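Monovalent Na+/H+ antiporter subunit A (Dietzia sp. DQ12-45-1b, PDB 7D3U) probably exchanges monovalent cations such as sodium for protons across the cell membrane, as the large antiporter-like subunit of an Mrp complex. Local coordinates at residues 79-90 / 326-337. Sequence-based numbering, arbitrary orientation.
Sequences IVLGIGAVVMAY and ALFKSSLFMFVG. With LMT (dodecyl-beta-D-maltoside), chain Z.
Met334 CG sits over the face of the Tyr90 ring in a CH-pi contact, 3.7 Å from the ring centroid and close to the ring normal. The two side chains run past each other in opposite directions, and the sulfur stands off the central position held by CG: SD makes an oblique Met-aromatic contact with the ring, 4.4 Å from its centroid, and also packs against Tyr90 CB. With CG anti to the backbone N (chi1 161°), Tyr90 extends across to helix 312-341, where its ring edge meets Gly337 and its OH lies 3.1 Å from Gly337 CA. A bend at chi3 (-64°) carries the methyl group of Met334 to Val86, CE standing 4.0 Å from CG1. Further along, Ile83 bridges two neighbours, placing CG2 beside Ser330 OG and CD1 by the carbonyl of Ala326. The small Ala326 then packs its CB against Ile79 CG1 at 3.5 Å. The dodecyl chain of a maltoside detergent borders this end, its C9 3.6 Å from Ile79 CD1. On another side of helix 312-341, Lys329 is hydrogen-bonded to Ser295 of helix 288-308. The segments run nearly parallel, 15° apart with axes 11.0 Å from each other, and are joined mainly by apolar side chains, a buried pairing of transmembrane helices within the antiporter-like helical bundle related to complex I.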
# COMPACT_ATOMS: atom_id res chain seq x y z
N ILE B 79 9.10 -13.69 49.12
CA ILE B 79 9.22 -15.04 48.59
C ILE B 79 9.79 -15.04 47.18
O ILE B 79 10.26 -16.08 46.70
CB ILE B 79 7.87 -15.78 48.63
CG1 ILE B 79 8.07 -17.28 48.50
CG2 ILE B 79 6.99 -15.33 47.49
CD1 ILE B 79 9.18 -17.83 49.37
N VAL B 80 9.78 -13.90 46.50
CA VAL B 80 10.41 -13.80 45.18
C VAL B 80 11.88 -13.44 45.30
O VAL B 80 12.74 -14.12 44.74
CB VAL B 80 9.65 -12.77 44.32
CG1 VAL B 80 10.52 -12.30 43.17
CG2 VAL B 80 8.36 -13.38 43.79
N LEU B 81 12.19 -12.37 46.04
CA LEU B 81 13.57 -11.90 46.12
C LEU B 81 14.46 -12.85 46.91
O LEU B 81 15.64 -12.99 46.58
CB LEU B 81 13.61 -10.50 46.73
CG LEU B 81 13.03 -9.38 45.86
CD1 LEU B 81 13.20 -8.04 46.54
CD2 LEU B 81 13.70 -9.37 44.50
N GLY B 82 13.94 -13.52 47.93
CA GLY B 82 14.76 -14.47 48.66
C GLY B 82 15.13 -15.67 47.82
O GLY B 82 16.28 -16.12 47.83
N ILE B 83 14.16 -16.22 47.08
CA ILE B 83 14.47 -17.33 46.19
C ILE B 83 15.39 -16.87 45.06
O ILE B 83 16.28 -17.62 44.64
CB ILE B 83 13.17 -17.95 45.65
CG1 ILE B 83 12.31 -18.46 46.80
CG2 ILE B 83 13.49 -19.10 44.70
CD1 ILE B 83 13.02 -19.44 47.70
N GLY B 84 15.21 -15.64 44.58
CA GLY B 84 16.13 -15.12 43.58
C GLY B 84 17.55 -15.00 44.10
O GLY B 84 18.51 -15.35 43.41
N ALA B 85 17.71 -14.53 45.34
CA ALA B 85 19.03 -14.41 45.93
C ALA B 85 19.66 -15.78 46.13
O ALA B 85 20.85 -15.97 45.84
CB ALA B 85 18.95 -13.66 47.26
N VAL B 86 18.90 -16.75 46.65
CA VAL B 86 19.48 -18.07 46.87
C VAL B 86 19.79 -18.73 45.53
O VAL B 86 20.78 -19.48 45.42
CB VAL B 86 18.55 -18.93 47.75
CG1 VAL B 86 19.07 -20.34 47.89
CG2 VAL B 86 18.38 -18.28 49.11
N VAL B 87 19.02 -18.44 44.49
CA VAL B 87 19.31 -19.02 43.18
C VAL B 87 20.54 -18.36 42.57
O VAL B 87 21.32 -19.03 41.88
CB VAL B 87 18.08 -18.90 42.27
CG1 VAL B 87 18.48 -19.02 40.81
CG2 VAL B 87 17.08 -19.98 42.61
N MET B 88 20.77 -17.08 42.83
CA MET B 88 22.01 -16.46 42.39
C MET B 88 23.21 -17.05 43.12
O MET B 88 24.25 -17.32 42.52
CB MET B 88 21.96 -14.95 42.60
CG MET B 88 20.92 -14.24 41.76
SD MET B 88 20.91 -14.81 40.06
CE MET B 88 19.39 -14.04 39.52
N ALA B 89 23.07 -17.25 44.43
CA ALA B 89 24.15 -17.86 45.20
C ALA B 89 24.44 -19.28 44.74
O ALA B 89 25.59 -19.73 44.81
CB ALA B 89 23.81 -17.84 46.69
N TYR B 90 23.42 -19.99 44.27
CA TYR B 90 23.63 -21.34 43.76
C TYR B 90 24.20 -21.33 42.35
O TYR B 90 25.05 -22.16 42.01
CB TYR B 90 22.31 -22.11 43.81
CG TYR B 90 22.26 -23.33 42.92
CD1 TYR B 90 22.76 -24.55 43.36
CD2 TYR B 90 21.68 -23.27 41.66
CE1 TYR B 90 22.71 -25.66 42.56
CE2 TYR B 90 21.62 -24.39 40.86
CZ TYR B 90 22.13 -25.58 41.31
OH TYR B 90 22.08 -26.69 40.51
N ALA B 326 7.55 -22.74 47.29
CA ALA B 326 8.69 -21.95 46.83
C ALA B 326 9.96 -22.31 47.57
O ALA B 326 11.06 -22.07 47.06
CB ALA B 326 8.39 -20.46 46.97
N LEU B 327 9.84 -22.88 48.77
CA LEU B 327 11.02 -23.39 49.46
C LEU B 327 11.44 -24.76 48.92
O LEU B 327 12.55 -24.93 48.40
CB LEU B 327 10.77 -23.46 50.96
CG LEU B 327 10.70 -22.11 51.68
CD1 LEU B 327 10.46 -22.31 53.16
CD2 LEU B 327 11.96 -21.32 51.44
N PHE B 328 10.55 -25.75 49.02
CA PHE B 328 10.99 -27.12 48.78
C PHE B 328 11.22 -27.40 47.30
O PHE B 328 12.12 -28.17 46.96
CB PHE B 328 10.04 -28.15 49.41
CG PHE B 328 8.67 -28.27 48.77
CD1 PHE B 328 8.51 -28.80 47.50
CD2 PHE B 328 7.53 -27.95 49.48
CE1 PHE B 328 7.26 -28.92 46.93
CE2 PHE B 328 6.28 -28.08 48.93
CZ PHE B 328 6.14 -28.57 47.65
N LYS B 329 10.46 -26.78 46.40
CA LYS B 329 10.70 -27.01 44.98
C LYS B 329 11.99 -26.34 44.52
O LYS B 329 12.74 -26.90 43.72
CB LYS B 329 9.52 -26.51 44.15
CG LYS B 329 9.60 -26.88 42.69
CD LYS B 329 9.48 -28.38 42.51
CE LYS B 329 8.16 -28.88 43.05
NZ LYS B 329 8.09 -30.36 43.03
N SER B 330 12.27 -25.14 45.03
CA SER B 330 13.54 -24.49 44.74
C SER B 330 14.70 -25.35 45.22
O SER B 330 15.68 -25.56 44.49
CB SER B 330 13.59 -23.11 45.39
OG SER B 330 14.92 -22.61 45.43
N SER B 331 14.61 -25.86 46.45
CA SER B 331 15.70 -26.68 46.96
C SER B 331 15.81 -28.00 46.19
O SER B 331 16.92 -28.48 45.96
CB SER B 331 15.51 -26.95 48.45
OG SER B 331 14.95 -28.22 48.66
N LEU B 332 14.69 -28.57 45.77
CA LEU B 332 14.73 -29.80 44.99
C LEU B 332 15.39 -29.58 43.64
O LEU B 332 16.19 -30.41 43.19
CB LEU B 332 13.31 -30.34 44.79
CG LEU B 332 12.84 -31.36 45.82
CD1 LEU B 332 11.52 -31.94 45.39
CD2 LEU B 332 13.88 -32.45 45.99
N PHE B 333 15.07 -28.47 42.98
CA PHE B 333 15.71 -28.17 41.70
C PHE B 333 17.20 -27.94 41.86
O PHE B 333 18.01 -28.46 41.09
CB PHE B 333 15.05 -26.95 41.06
CG PHE B 333 13.97 -27.29 40.09
CD1 PHE B 333 14.27 -28.00 38.95
CD2 PHE B 333 12.67 -26.91 40.32
CE1 PHE B 333 13.28 -28.31 38.05
CE2 PHE B 333 11.68 -27.22 39.43
CZ PHE B 333 11.99 -27.93 38.29
N MET B 334 17.59 -27.16 42.88
CA MET B 334 19.01 -26.92 43.09
C MET B 334 19.75 -28.19 43.47
O MET B 334 20.91 -28.37 43.10
CB MET B 334 19.19 -25.83 44.14
CG MET B 334 18.79 -24.45 43.66
SD MET B 334 19.05 -23.17 44.89
CE MET B 334 17.92 -23.71 46.16
N PHE B 335 19.08 -29.11 44.17
CA PHE B 335 19.73 -30.37 44.53
C PHE B 335 19.84 -31.30 43.34
O PHE B 335 20.84 -32.02 43.20
CB PHE B 335 18.97 -31.04 45.67
CG PHE B 335 19.38 -30.56 47.03
CD1 PHE B 335 20.71 -30.32 47.31
CD2 PHE B 335 18.43 -30.32 48.01
CE1 PHE B 335 21.09 -29.87 48.55
CE2 PHE B 335 18.81 -29.87 49.25
CZ PHE B 335 20.14 -29.65 49.53
N VAL B 336 18.83 -31.33 42.46
CA VAL B 336 18.97 -32.06 41.21
C VAL B 336 20.14 -31.51 40.41
O VAL B 336 20.95 -32.27 39.86
CB VAL B 336 17.66 -32.00 40.41
CG1 VAL B 336 17.83 -32.66 39.05
CG2 VAL B 336 16.55 -32.68 41.18
N GLY B 337 20.27 -30.18 40.37
CA GLY B 337 21.39 -29.59 39.67
C GLY B 337 22.74 -29.97 40.27
O GLY B 337 23.69 -30.26 39.54
C1B LMT Z . 7.44 -10.11 65.85
C2B LMT Z . 8.43 -9.23 66.64
C3B LMT Z . 9.05 -10.02 67.81
C4B LMT Z . 9.43 -11.45 67.36
C5B LMT Z . 8.16 -12.14 66.83
C6B LMT Z . 7.72 -13.24 67.79
O1B LMT Z . 8.02 -10.45 64.63
O2B LMT Z . 9.40 -8.83 65.76
O3B LMT Z . 8.24 -10.02 68.91
O4' LMT Z . 10.38 -11.42 66.37
O5B LMT Z . 7.10 -11.25 66.58
O6B LMT Z . 6.65 -13.92 67.27
C1' LMT Z . 7.22 -11.02 60.68
C2' LMT Z . 6.29 -9.98 61.33
C3' LMT Z . 6.80 -9.61 62.75
C4' LMT Z . 7.18 -10.85 63.58
C5' LMT Z . 8.03 -11.75 62.65
C6' LMT Z . 8.60 -12.97 63.32
O1' LMT Z . 6.71 -11.47 59.50
O2' LMT Z . 6.31 -8.85 60.55
O3' LMT Z . 5.85 -8.88 63.41
O5' LMT Z . 7.29 -12.13 61.54
O6' LMT Z . 7.53 -13.62 63.88
C1 LMT Z . 7.62 -12.21 58.73
C2 LMT Z . 7.61 -11.60 57.35
C3 LMT Z . 8.22 -12.45 56.28
C4 LMT Z . 7.49 -13.77 56.29
C5 LMT Z . 8.35 -14.84 55.74
C6 LMT Z . 8.49 -14.75 54.26
C7 LMT Z . 8.88 -16.09 53.72
C8 LMT Z . 10.06 -15.94 52.83
C9 LMT Z . 10.80 -17.21 52.56
C10 LMT Z . 11.92 -16.89 51.61
C11 LMT Z . 13.22 -17.43 52.10
C12 LMT Z . 14.29 -17.32 51.07